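Local coordinates for protein dehydrogenase (Sinorhizobium meliloti, PDB 3UOE) that probably acts as an oxidoreductase of the malate/L-lactate dehydrogenase (LDH2/MDH2) family, at residues Ser101-Arg106 against Ala133-Asn138. Numbering follows the deposited sequence.
Sequences SVDGER and AIRNAN
Ser101-Asp103 and Ala133-Arg135 pair as parallel strands, their axes 23° apart, and show how a parallel ladder can be tied off where both strands turn a corner. Val102 straddles Ile134: its N donates to Ala133 O (2.9 Å) and its O accepts from Arg135 N (3.0 Å). Gly104 N then bonds to Arg135 O, and Arg106 N to Asn136 O at 2.8 Å; a side chain at Gly104 would run into the Arg135 and Asn136 carbonyls.

Asp103 organises this end. With CG anti to the backbone N (chi1 177°), its OD1 takes Glu105 N from above the carboxylate plane, closing an Asx turn, and accepts Asn136 ND2 through the syn lone pair (3.2 Å). An alanine at Asp103 would remove both bonds and is likely to leave the turn slack and the Asn136 amide freer to rotate. A water links that amide nitrogen to Arg106 NH1. The extended Arg135 lays one guanidinium face over Asp103 CB, 3.7 Å from NH2.

On the sheet face opposite Asp103 and Arg135, Val102 CB meets Ile134 CG1 (4.0 Å), and both residues pack on Val112 of helix 109-127, the beta-alpha-beta crossover. Strands 91-96 and 285-291 flank the pair.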
loop_
_atom_site.group_PDB
_atom_site.type_symbol
_atom_site.label_atom_id
_atom_site.label_comp_id
_atom_site.label_asym_id
_atom_site.label_seq_id
_atom_site.Cartn_x
_atom_site.Cartn_y
_atom_site.Cartn_z
ATOM N N SER A 101 15.038 -12.121 9.053
ATOM C CA SER A 101 15.644 -12.219 7.736
ATOM C C SER A 101 15.635 -13.669 7.268
ATOM O O SER A 101 16.174 -14.545 7.942
ATOM C CB SER A 101 17.081 -11.709 7.788
ATOM O OG SER A 101 17.692 -11.849 6.527
ATOM N N VAL A 102 15.026 -13.928 6.118
ATOM C CA VAL A 102 14.884 -15.299 5.642
ATOM C C VAL A 102 15.619 -15.512 4.333
ATOM O O VAL A 102 15.382 -14.817 3.349
ATOM C CB VAL A 102 13.387 -15.716 5.449
ATOM C CG1 VAL A 102 13.281 -17.176 5.008
ATOM C CG2 VAL A 102 12.598 -15.502 6.717
ATOM N N ASP A 103 16.529 -16.474 4.337
ATOM C CA ASP A 103 17.087 -17.001 3.103
ATOM C C ASP A 103 16.209 -18.173 2.669
ATOM O O ASP A 103 16.136 -19.184 3.364
ATOM C CB ASP A 103 18.526 -17.466 3.332
ATOM C CG ASP A 103 19.144 -18.088 2.096
ATOM O OD1 ASP A 103 18.421 -18.315 1.102
ATOM O OD2 ASP A 103 20.366 -18.348 2.118
ATOM N N GLY A 104 15.536 -18.028 1.528
ATOM C CA GLY A 104 14.611 -19.041 1.037
ATOM C C GLY A 104 15.263 -20.351 0.627
ATOM O O GLY A 104 14.588 -21.384 0.537
ATOM N N GLU A 105 16.573 -20.316 0.385
ATOM C CA GLU A 105 17.324 -21.505 -0.024
ATOM C C GLU A 105 16.722 -22.145 -1.270
ATOM O O GLU A 105 16.741 -23.367 -1.420
ATOM C CB GLU A 105 17.415 -22.535 1.121
ATOM C CG GLU A 105 18.244 -22.060 2.335
ATOM C CD GLU A 105 18.206 -23.021 3.530
ATOM O OE1 GLU A 105 17.642 -24.136 3.410
ATOM O OE2 GLU A 105 18.742 -22.657 4.605
ATOM N N ARG A 106 16.173 -21.303 -2.145
ATOM C CA ARG A 106 15.625 -21.751 -3.423
ATOM C C ARG A 106 14.337 -22.558 -3.233
ATOM O O ARG A 106 13.904 -23.274 -4.134
ATOM C CB ARG A 106 16.691 -22.567 -4.175
ATOM C CG ARG A 106 17.872 -21.712 -4.634
ATOM C CD ARG A 106 19.214 -22.458 -4.751
ATOM N NE ARG A 106 19.137 -23.903 -4.556
ATOM C CZ ARG A 106 19.593 -24.521 -3.469
ATOM N NH1 ARG A 106 20.154 -23.813 -2.487
ATOM N NH2 ARG A 106 19.485 -25.842 -3.356
ATOM N N ALA A 133 11.461 -10.750 6.026
ATOM C CA ALA A 133 11.933 -10.299 4.730
ATOM C C ALA A 133 12.644 -11.452 4.042
ATOM O O ALA A 133 13.715 -11.882 4.477
ATOM C CB ALA A 133 12.863 -9.100 4.887
ATOM N N ILE A 134 12.038 -11.934 2.960
ATOM C CA ILE A 134 12.458 -13.161 2.289
ATOM C C ILE A 134 13.182 -12.894 0.982
ATOM O O ILE A 134 12.744 -12.076 0.175
ATOM C CB ILE A 134 11.232 -14.055 1.954
ATOM C CG1 ILE A 134 10.412 -14.357 3.211
ATOM C CG2 ILE A 134 11.666 -15.335 1.253
ATOM C CD1 ILE A 134 8.965 -14.704 2.909
ATOM N N ARG A 135 14.286 -13.602 0.776
ATOM C CA ARG A 135 15.008 -13.576 -0.486
ATOM C C ARG A 135 15.218 -15.019 -0.920
ATOM O O ARG A 135 14.967 -15.940 -0.145
ATOM C CB ARG A 135 16.360 -12.863 -0.334
ATOM C CG ARG A 135 17.373 -13.624 0.517
ATOM C CD ARG A 135 18.526 -12.728 0.957
ATOM N NE ARG A 135 19.555 -13.464 1.685
ATOM C CZ ARG A 135 19.550 -13.676 3.003
ATOM N NH1 ARG A 135 18.561 -13.211 3.761
ATOM N NH2 ARG A 135 20.536 -14.368 3.566
ATOM N N ASN A 136 15.660 -15.215 -2.158
ATOM C CA ASN A 136 16.040 -16.539 -2.641
ATOM C C ASN A 136 14.936 -17.576 -2.431
ATOM O O ASN A 136 15.202 -18.717 -2.033
ATOM C CB ASN A 136 17.349 -16.980 -1.969
ATOM C CG ASN A 136 18.052 -18.110 -2.715
ATOM O OD1 ASN A 136 17.914 -18.258 -3.927
ATOM N ND2 ASN A 136 18.825 -18.906 -1.982
ATOM N N ALA A 137 13.696 -17.164 -2.693
ATOM C CA ALA A 137 12.545 -18.069 -2.720
ATOM C C ALA A 137 11.830 -17.979 -4.069
ATOM O O ALA A 137 11.898 -16.961 -4.740
ATOM C CB ALA A 137 11.575 -17.745 -1.589
ATOM N N ASN A 138 11.133 -19.042 -4.453
ATOM C CA ASN A 138 10.379 -19.040 -5.691
ATOM C C ASN A 138 9.043 -18.332 -5.565
ATOM O O ASN A 138 8.677 -17.822 -4.512
ATOM C CB ASN A 138 10.157 -20.463 -6.223
ATOM C CG ASN A 138 11.397 -21.042 -6.872
ATOM O OD1 ASN A 138 11.556 -20.989 -8.099
ATOM N ND2 ASN A 138 12.291 -21.593 -6.053
HETATM O O HOH W 1 21.008 -20.659 -2.764
#